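Local coordinates for protein pinoresinol-lariciresinol reductase (Thuja plicata, PDB 1QYD) that catalyses the NADPH-dependent, enantioselective two-step reduction of (-)-pinoresinol to (-)-lariciresinol and on to (+)-secoisolariciresinol in lignan biosynthesis, at residues R19-S24 / L50-L55; S156-A161 / G279-F284; G192-E197 / Q274-G279. One frame throughout, in Å; residues are numbered along the deposited sequence.

Contact 1 of 3, residues R19-S24 / L50-L55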
loop_
_atom_site.group_PDB
_atom_site.type_symbol
_atom_site.label_atom_id
_atom_site.label_comp_id
_atom_site.label_asym_id
_atom_site.label_seq_id
_atom_site.Cartn_x
_atom_site.Cartn_y
_atom_site.Cartn_z
ATOM N N ARG A 19 24.175 8.950 3.521
ATOM C CA ARG A 19 24.843 9.265 4.767
ATOM C C ARG A 19 25.489 8.063 5.398
ATOM O O ARG A 19 26.590 8.162 5.938
ATOM C CB ARG A 19 23.872 9.822 5.740
ATOM C CG ARG A 19 23.752 11.302 5.466
ATOM C CD ARG A 19 22.863 11.750 4.328
ATOM N NE ARG A 19 22.999 13.183 4.327
ATOM C CZ ARG A 19 22.174 14.016 3.694
ATOM N NH1 ARG A 19 22.427 15.321 3.795
ATOM N NH2 ARG A 19 21.139 13.605 2.957
ATOM N N ILE A 20 24.735 6.952 5.328
ATOM C CA ILE A 20 25.156 5.614 5.717
ATOM C C ILE A 20 26.302 5.249 4.774
ATOM O O ILE A 20 27.403 5.030 5.267
ATOM C CB ILE A 20 23.954 4.656 5.565
ATOM C CG1 ILE A 20 22.839 5.050 6.494
ATOM C CG2 ILE A 20 24.369 3.246 5.938
ATOM C CD1 ILE A 20 21.506 4.441 6.111
ATOM N N VAL A 21 26.113 5.249 3.438
ATOM C CA VAL A 21 27.167 5.006 2.446
ATOM C C VAL A 21 28.459 5.791 2.678
ATOM O O VAL A 21 29.495 5.142 2.789
ATOM C CB VAL A 21 26.668 5.323 0.996
ATOM C CG1 VAL A 21 27.774 5.032 -0.003
ATOM C CG2 VAL A 21 25.532 4.428 0.583
ATOM N N ASN A 22 28.508 7.126 2.782
ATOM C CA ASN A 22 29.811 7.737 2.990
ATOM C C ASN A 22 30.370 7.428 4.370
ATOM O O ASN A 22 31.579 7.469 4.567
ATOM C CB ASN A 22 29.772 9.259 2.810
ATOM C CG ASN A 22 31.127 9.761 2.253
ATOM O OD1 ASN A 22 32.212 9.606 2.840
ATOM N ND2 ASN A 22 31.104 10.371 1.066
ATOM N N ALA A 23 29.531 7.064 5.335
ATOM C CA ALA A 23 30.015 6.674 6.651
ATOM C C ALA A 23 30.845 5.400 6.565
ATOM O O ALA A 23 31.949 5.358 7.100
ATOM C CB ALA A 23 28.844 6.424 7.593
ATOM N N SER A 24 30.328 4.376 5.863
ATOM C CA SER A 24 31.000 3.124 5.578
ATOM C C SER A 24 32.411 3.326 5.070
ATOM O O SER A 24 33.415 2.936 5.671
ATOM C CB SER A 24 30.227 2.394 4.542
ATOM O OG SER A 24 29.201 1.552 5.007
ATOM N N LEU A 50 28.420 6.766 -9.374
ATOM C CA LEU A 50 29.774 7.050 -9.849
ATOM C C LEU A 50 30.663 7.777 -8.848
ATOM O O LEU A 50 31.861 7.509 -8.700
ATOM C CB LEU A 50 29.664 7.861 -11.120
ATOM C CG LEU A 50 29.714 7.176 -12.481
ATOM C CD1 LEU A 50 29.086 5.774 -12.523
ATOM C CD2 LEU A 50 29.052 8.170 -13.393
ATOM N N TYR A 51 30.012 8.711 -8.137
ATOM C CA TYR A 51 30.662 9.430 -7.053
ATOM C C TYR A 51 31.005 8.448 -5.950
ATOM O O TYR A 51 32.143 8.454 -5.508
ATOM C CB TYR A 51 29.778 10.550 -6.435
ATOM C CG TYR A 51 30.569 11.214 -5.321
ATOM C CD1 TYR A 51 31.869 11.700 -5.581
ATOM C CD2 TYR A 51 30.060 11.196 -4.020
ATOM C CE1 TYR A 51 32.680 12.143 -4.534
ATOM C CE2 TYR A 51 30.867 11.645 -2.966
ATOM C CZ TYR A 51 32.173 12.105 -3.226
ATOM O OH TYR A 51 32.992 12.468 -2.167
ATOM N N PHE A 52 30.059 7.619 -5.510
ATOM C CA PHE A 52 30.305 6.584 -4.530
ATOM C C PHE A 52 31.451 5.708 -5.014
ATOM O O PHE A 52 32.408 5.498 -4.278
ATOM C CB PHE A 52 29.058 5.748 -4.350
ATOM C CG PHE A 52 27.922 6.393 -3.587
ATOM C CD1 PHE A 52 26.624 6.016 -3.892
ATOM C CD2 PHE A 52 28.160 7.284 -2.537
ATOM C CE1 PHE A 52 25.559 6.509 -3.147
ATOM C CE2 PHE A 52 27.093 7.789 -1.782
ATOM C CZ PHE A 52 25.793 7.391 -2.091
ATOM N N LYS A 53 31.443 5.312 -6.295
ATOM C CA LYS A 53 32.441 4.450 -6.900
ATOM C C LYS A 53 33.788 5.134 -6.986
ATOM O O LYS A 53 34.769 4.436 -6.788
ATOM C CB LYS A 53 31.893 4.071 -8.257
ATOM C CG LYS A 53 32.490 2.957 -9.109
ATOM C CD LYS A 53 32.571 3.582 -10.496
ATOM C CE LYS A 53 32.644 2.575 -11.577
ATOM N NZ LYS A 53 31.370 1.882 -11.623
ATOM N N GLN A 54 33.977 6.436 -7.250
ATOM C CA GLN A 54 35.338 6.997 -7.246
ATOM C C GLN A 54 35.952 7.308 -5.877
ATOM O O GLN A 54 36.995 7.955 -5.738
ATOM C CB GLN A 54 35.374 8.250 -8.096
ATOM C CG GLN A 54 34.490 9.444 -7.760
ATOM C CD GLN A 54 34.735 10.586 -8.759
ATOM O OE1 GLN A 54 34.392 10.520 -9.952
ATOM N NE2 GLN A 54 35.374 11.664 -8.293
ATOM N N LEU A 55 35.232 6.819 -4.857
ATOM C CA LEU A 55 35.644 6.817 -3.462
ATOM C C LEU A 55 36.119 5.441 -3.031
ATOM O O LEU A 55 36.836 5.305 -2.034
ATOM C CB LEU A 55 34.522 7.185 -2.541
ATOM C CG LEU A 55 34.204 8.632 -2.460
ATOM C CD1 LEU A 55 32.941 8.785 -1.625
ATOM C CD2 LEU A 55 35.416 9.387 -1.903
#

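Contact 2 of 3, residues S156-A161 / G279-F284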
loop_
_atom_site.group_PDB
_atom_site.type_symbol
_atom_site.label_atom_id
_atom_site.label_comp_id
_atom_site.label_asym_id
_atom_site.label_seq_id
_atom_site.Cartn_x
_atom_site.Cartn_y
_atom_site.Cartn_z
ATOM N N SER A 156 16.666 3.153 15.406
ATOM C CA SER A 156 15.621 4.161 15.645
ATOM C C SER A 156 16.396 5.421 15.995
ATOM O O SER A 156 17.075 5.507 17.016
ATOM C CB SER A 156 14.780 3.751 16.800
ATOM O OG SER A 156 13.661 4.589 16.728
ATOM N N SER A 157 16.345 6.379 15.082
ATOM C CA SER A 157 17.248 7.511 15.102
ATOM C C SER A 157 16.612 8.898 15.173
ATOM O O SER A 157 17.279 9.919 15.257
ATOM C CB SER A 157 18.103 7.344 13.870
ATOM O OG SER A 157 17.303 7.475 12.698
ATOM N N ASN A 158 15.285 8.905 15.102
ATOM C CA ASN A 158 14.389 10.051 15.269
ATOM C C ASN A 158 14.282 11.106 14.163
ATOM O O ASN A 158 14.048 10.745 13.003
ATOM C CB ASN A 158 14.727 10.714 16.639
ATOM C CG ASN A 158 14.518 9.755 17.822
ATOM O OD1 ASN A 158 15.425 9.497 18.634
ATOM N ND2 ASN A 158 13.312 9.184 17.918
ATOM N N MET A 159 14.376 12.407 14.449
ATOM C CA MET A 159 14.145 13.413 13.437
ATOM C C MET A 159 15.441 13.842 12.838
ATOM O O MET A 159 16.385 14.137 13.574
ATOM C CB MET A 159 13.454 14.662 14.005
ATOM C CG MET A 159 11.997 14.441 14.393
ATOM S SD MET A 159 11.185 15.947 14.961
ATOM C CE MET A 159 11.835 15.911 16.586
ATOM N N PHE A 160 15.479 13.857 11.496
ATOM C CA PHE A 160 16.673 14.348 10.835
ATOM C C PHE A 160 16.499 15.856 10.907
ATOM O O PHE A 160 15.429 16.390 10.642
ATOM C CB PHE A 160 16.770 13.918 9.351
ATOM C CG PHE A 160 16.661 12.427 9.019
ATOM C CD1 PHE A 160 17.296 11.451 9.790
ATOM C CD2 PHE A 160 15.865 12.042 7.933
ATOM C CE1 PHE A 160 17.106 10.102 9.460
ATOM C CE2 PHE A 160 15.684 10.697 7.616
ATOM C CZ PHE A 160 16.302 9.723 8.380
ATOM N N ALA A 161 17.534 16.567 11.326
ATOM C CA ALA A 161 17.469 18.004 11.492
ATOM C C ALA A 161 17.166 18.767 10.200
ATOM O O ALA A 161 16.413 19.732 10.196
ATOM C CB ALA A 161 18.781 18.390 12.075
ATOM N N GLY A 279 3.943 12.744 21.838
ATOM C CA GLY A 279 5.353 12.695 22.188
ATOM C C GLY A 279 6.114 11.395 22.044
ATOM O O GLY A 279 7.025 11.185 22.834
ATOM N N ASP A 280 5.827 10.554 21.040
ATOM C CA ASP A 280 6.554 9.304 20.803
ATOM C C ASP A 280 8.056 9.346 20.479
ATOM O O ASP A 280 8.592 8.381 19.921
ATOM C CB ASP A 280 5.853 8.531 19.689
ATOM C CG ASP A 280 4.425 8.152 20.010
ATOM O OD1 ASP A 280 3.585 8.188 19.104
ATOM O OD2 ASP A 280 4.172 7.802 21.161
ATOM N N LEU A 281 8.807 10.393 20.813
ATOM C CA LEU A 281 10.233 10.350 20.573
ATOM C C LEU A 281 11.061 10.093 21.828
ATOM O O LEU A 281 12.084 9.398 21.814
ATOM C CB LEU A 281 10.641 11.669 19.891
ATOM C CG LEU A 281 10.656 11.571 18.350
ATOM C CD1 LEU A 281 9.271 11.635 17.810
ATOM C CD2 LEU A 281 11.355 12.729 17.735
ATOM N N TYR A 282 10.568 10.664 22.923
ATOM C CA TYR A 282 11.179 10.596 24.232
ATOM C C TYR A 282 10.213 10.154 25.324
ATOM O O TYR A 282 10.665 9.937 26.444
ATOM C CB TYR A 282 11.744 11.952 24.625
ATOM C CG TYR A 282 12.975 11.767 25.493
ATOM C CD1 TYR A 282 14.190 11.513 24.873
ATOM C CD2 TYR A 282 12.919 11.761 26.888
ATOM C CE1 TYR A 282 15.334 11.239 25.624
ATOM C CE2 TYR A 282 14.060 11.485 27.653
ATOM C CZ TYR A 282 15.268 11.220 27.012
ATOM O OH TYR A 282 16.405 10.897 27.734
ATOM N N ASN A 283 8.903 9.963 25.098
ATOM C CA ASN A 283 7.960 9.554 26.132
ATOM C C ASN A 283 8.074 8.099 26.609
ATOM O O ASN A 283 7.068 7.473 26.988
ATOM C CB ASN A 283 6.522 9.808 25.636
ATOM C CG ASN A 283 5.899 8.852 24.599
ATOM O OD1 ASN A 283 6.580 8.089 23.912
ATOM N ND2 ASN A 283 4.578 8.838 24.432
ATOM N N PHE A 284 9.277 7.497 26.608
ATOM C CA PHE A 284 9.426 6.119 27.063
ATOM C C PHE A 284 10.854 5.762 27.424
ATOM O O PHE A 284 11.866 6.379 27.078
ATOM C CB PHE A 284 8.917 5.114 25.984
ATOM C CG PHE A 284 9.649 5.264 24.668
ATOM C CD1 PHE A 284 9.110 6.094 23.698
ATOM C CD2 PHE A 284 10.881 4.645 24.476
ATOM C CE1 PHE A 284 9.824 6.316 22.526
ATOM C CE2 PHE A 284 11.583 4.869 23.310
ATOM C CZ PHE A 284 11.063 5.707 22.327
#

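Contact 3 of 3, residues G192-E197 / Q274-G279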
loop_
_atom_site.group_PDB
_atom_site.type_symbol
_atom_site.label_atom_id
_atom_site.label_comp_id
_atom_site.label_asym_id
_atom_site.label_seq_id
_atom_site.Cartn_x
_atom_site.Cartn_y
_atom_site.Cartn_z
ATOM N N GLY A 192 11.290 16.488 21.740
ATOM C CA GLY A 192 11.636 15.805 20.502
ATOM C C GLY A 192 13.156 15.622 20.410
ATOM O O GLY A 192 13.924 16.145 21.232
ATOM N N ILE A 193 13.623 14.843 19.430
ATOM C CA ILE A 193 15.047 14.600 19.310
ATOM C C ILE A 193 15.352 14.929 17.875
ATOM O O ILE A 193 14.576 14.641 16.979
ATOM C CB ILE A 193 15.335 13.107 19.716
ATOM C CG1 ILE A 193 14.963 12.939 21.174
ATOM C CG2 ILE A 193 16.805 12.732 19.565
ATOM C CD1 ILE A 193 15.088 11.531 21.658
ATOM N N TRP A 194 16.469 15.571 17.614
ATOM C CA TRP A 194 16.728 16.099 16.302
ATOM C C TRP A 194 18.163 15.681 15.972
ATOM O O TRP A 194 19.031 15.958 16.816
ATOM C CB TRP A 194 16.549 17.624 16.400
ATOM C CG TRP A 194 15.254 18.190 17.015
ATOM C CD1 TRP A 194 15.029 18.149 18.372
ATOM C CD2 TRP A 194 14.209 18.776 16.354
ATOM N NE1 TRP A 194 13.857 18.675 18.591
ATOM C CE2 TRP A 194 13.346 19.060 17.420
ATOM C CE3 TRP A 194 13.838 19.123 15.059
ATOM C CZ2 TRP A 194 12.118 19.680 17.215
ATOM C CZ3 TRP A 194 12.599 19.754 14.849
ATOM C CH2 TRP A 194 11.745 20.027 15.913
ATOM N N VAL A 195 18.471 14.990 14.831
ATOM C CA VAL A 195 19.828 14.505 14.526
ATOM C C VAL A 195 20.353 14.772 13.110
ATOM O O VAL A 195 19.695 14.589 12.090
ATOM C CB VAL A 195 19.938 12.960 14.800
ATOM C CG1 VAL A 195 21.390 12.505 14.724
ATOM C CG2 VAL A 195 19.533 12.621 16.231
ATOM N N ASP A 196 21.599 15.239 13.032
ATOM C CA ASP A 196 22.227 15.533 11.753
ATOM C C ASP A 196 22.323 14.219 11.023
ATOM O O ASP A 196 22.638 13.178 11.611
ATOM C CB ASP A 196 23.618 16.129 11.976
ATOM C CG ASP A 196 24.479 16.407 10.738
ATOM O OD1 ASP A 196 23.946 16.670 9.653
ATOM O OD2 ASP A 196 25.711 16.375 10.870
ATOM N N GLU A 197 21.991 14.294 9.741
ATOM C CA GLU A 197 21.995 13.124 8.881
ATOM C C GLU A 197 23.334 12.388 8.822
ATOM O O GLU A 197 23.384 11.165 8.654
ATOM C CB GLU A 197 21.573 13.554 7.512
ATOM C CG GLU A 197 20.161 14.122 7.518
ATOM C CD GLU A 197 20.049 15.639 7.580
ATOM O OE1 GLU A 197 20.923 16.339 8.089
ATOM O OE2 GLU A 197 19.048 16.124 7.072
ATOM N N GLN A 274 2.306 12.691 16.166
ATOM C CA GLN A 274 2.759 11.712 17.149
ATOM C C GLN A 274 4.034 12.250 17.772
ATOM O O GLN A 274 4.267 12.011 18.947
ATOM C CB GLN A 274 3.092 10.385 16.510
ATOM C CG GLN A 274 2.143 9.859 15.436
ATOM C CD GLN A 274 0.779 9.310 15.830
ATOM O OE1 GLN A 274 0.509 8.861 16.950
ATOM N NE2 GLN A 274 -0.121 9.297 14.854
ATOM N N ILE A 275 4.906 12.932 17.000
ATOM C CA ILE A 275 6.106 13.659 17.452
ATOM C C ILE A 275 5.809 14.818 18.469
ATOM O O ILE A 275 6.321 14.852 19.599
ATOM C CB ILE A 275 6.855 14.266 16.207
ATOM C CG1 ILE A 275 7.347 13.211 15.279
ATOM C CG2 ILE A 275 8.110 14.992 16.631
ATOM C CD1 ILE A 275 7.938 13.840 13.996
ATOM N N PHE A 276 4.980 15.808 18.081
ATOM C CA PHE A 276 4.716 16.989 18.905
ATOM C C PHE A 276 3.273 17.066 19.443
ATOM O O PHE A 276 2.590 18.064 19.187
ATOM C CB PHE A 276 5.028 18.298 18.088
ATOM C CG PHE A 276 6.333 18.396 17.282
ATOM C CD1 PHE A 276 7.537 18.653 17.919
ATOM C CD2 PHE A 276 6.312 18.223 15.887
ATOM C CE1 PHE A 276 8.714 18.738 17.170
ATOM C CE2 PHE A 276 7.490 18.307 15.134
ATOM C CZ PHE A 276 8.696 18.568 15.779
ATOM N N PHE A 277 2.772 16.032 20.161
ATOM C CA PHE A 277 1.464 15.984 20.830
ATOM C C PHE A 277 1.298 14.804 21.779
ATOM O O PHE A 277 0.811 14.997 22.904
ATOM C CB PHE A 277 0.272 15.849 19.908
ATOM C CG PHE A 277 -0.257 17.145 19.339
ATOM C CD1 PHE A 277 -0.254 17.334 17.947
ATOM C CD2 PHE A 277 -0.720 18.149 20.199
ATOM C CE1 PHE A 277 -0.708 18.532 17.412
ATOM C CE2 PHE A 277 -1.177 19.347 19.646
ATOM C CZ PHE A 277 -1.169 19.537 18.260
ATOM N N ARG A 278 1.568 13.573 21.278
ATOM C CA ARG A 278 1.555 12.331 22.053
ATOM C C ARG A 278 3.000 11.988 22.414
ATOM O O ARG A 278 3.286 11.069 23.187
ATOM C CB ARG A 278 0.934 11.155 21.259
ATOM C CG ARG A 278 -0.558 10.821 21.488
ATOM C CD ARG A 278 -1.576 11.947 21.161
ATOM N NE ARG A 278 -1.466 12.439 19.788
ATOM C CZ ARG A 278 -2.418 13.072 19.073
ATOM N NH1 ARG A 278 -3.642 13.351 19.544
ATOM N NH2 ARG A 278 -2.109 13.427 17.817
ATOM N N GLY A 279 3.943 12.744 21.838
ATOM C CA GLY A 279 5.353 12.695 22.188
ATOM C C GLY A 279 6.114 11.395 22.044
ATOM O O GLY A 279 7.025 11.185 22.834
#

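Contact 1 of 3, residues R19-S24 / L50-L55
Val21 turns its CG1 methyl opposite the backbone N (chi1 -179°), and this methyl is the one that meets the ring of Phe52. On the other helix, Phe52 swings CG away from its own carbonyl carbon (chi1 -73°), and the ring is carried across the gap between the helices. The two side chains meet at about a right angle. Val21 CG1 sits over one face of the Phe52 ring, 3.3 Å above its plane. It is shifted toward the rim, on the side of CD2 and CE2, and Val21 CG1 lies 3.4 Å from Phe52 CE2. This is a CH-pi contact, with CG1 20° off the ring normal. Val21 CB backs the methyl at 3.7 Å from Phe52 CE2.

The helices 17-26 and 43-53 belong to the first two beta-alpha-beta crossovers of the NADP-binding Rossmann fold. They follow strands 7-10 and 31-34 of the parallel sheet. Val21 also touches Ile9 and Val33 on those strands, and it packs by Gly12 of the glycine-rich loop, which is inferred to bind NADP(+). Both Val21 and Phe52 are buried.

Nearer the surface, Asn22 reaches across with its amide. Its ND2 comes within 3.6 Å of Leu55 CD1, a methyl just past the end of helix 43-53, and the two side chains cross steeply. The same ND2 is 4.2 Å from Tyr51 CE2 and approaches that ring obliquely. No hydrogen bond joins the two segments. Their backbones stay well apart, with CA of Asn22 and CA of Phe52 7.6 Å from each other.

Contact 2 of 3, residues S156-A161 / G279-F284
Asn158 and Met159 receive the side chain of Leu281 where a short mixed sheet of this NmrA-type reductase meets the loop between helix 272-275 and strand 290-292. The segment 156-161 begins at the end of strand 154-156. At Asn158 the backbone takes a positive phi of 74°, and the chain turns before strand 159-160 begins. The first side-chain bond of Asn158 is directed toward the loop, and the side chain slides past Leu281 in the opposite direction. Its CB is 4.1 Å from Leu281 CD2, and its amide lies against the branch point of the leucine.

Met159 comes next and pairs with strand 191-195 through its backbone. Its chain is extended at chi2 and bends at chi3 (-80°), which turns the terminal methyl onto the leucine. The two side chains cross at about a right angle.

On the loop side, Arg221 holds the backbone that carries Leu281. Its NH2 is hydrogen-bonded to Leu281 O and its NH1 to Phe284 O, and it makes cation-pi contacts with Tyr282 and Phe284. All three touching residues are buried. Leu281 meets Met159 through its CD2 methyl, which packs 3.8 Å from Met159 CG and 3.4 Å from Met159 CE.

Contact 3 of 3, residues G192-E197 / Q274-G279
Trp194 and Phe276 approach from opposite directions and meet at the far ends of their rings. The planes are inclined by 37° and the centroid of the tryptophan six-membered ring is 5.5 Å from that of Phe276, so the two rings meet obliquely. Relative to the phenylalanine, the indole arrives at the ring edge, with Trp194 CZ2 in the plane of the Phe276 ring. Trp194 CH2 is 3.4 Å from Phe276 CZ, and Trp194 CZ2 is 3.5 Å from Phe276 CE1. Both side chains turn CG away from the carbonyl carbon (chi1 -52° for Trp194 and -46° for Phe276), and in this way two rings whose first bonds do not aim at each other come together at their ends.

The Phe276 ring is also covered from within its own segment. Ile275 CG2 lies 3.5 Å above its plane, over the centre of one face. Gly192 flanks the pair, and a beta carbon at this position would fall 3.9 Å from Phe276 CE1. The indole is fixed at its other end: Trp194 NE1 is hydrogen-bonded to Leu227 O, on the neighbouring antiparallel strand 226-228. Met159 touches both rings, while Phe164 and Met305 add to the packing on Trp194. A leucine in place of Trp194 would probably leave the edge of Phe276 without its aromatic partner and Leu227 O without its indole N-H donor.

Both rings are buried. They join the central strand of the small mixed sheet to the end of helix 272-275, which follows His271, inferred to bind substrate. This is hydrophobic core packing between a sheet and a helix end, beside the probable substrate site of the NmrA-type reductase fold.

Overall arrangement
Contact 1 lies in the Rossmann part of the chain, on the opposite side of its centre from contacts 2 and 3. Its centre is about 27 Å from that of contact 2 and 28 Å from that of contact 3. It still touches contact 3, where Arg19 CG packs 3.2 Å from Glu197 O. Contacts 2 and 3 have centres only about 4 Å apart and share Gly279. A probable hydrogen bond joins them at Asp280 N and Gln274 O, 3.0 Å apart. Contact 1 borders the inferred NADP(+) loop at Gly12. Contacts 2 and 3 lie near His271, inferred to bind substrate: its side chain is about 7 Å from that of Met159 and about 8 Å from that of Phe276.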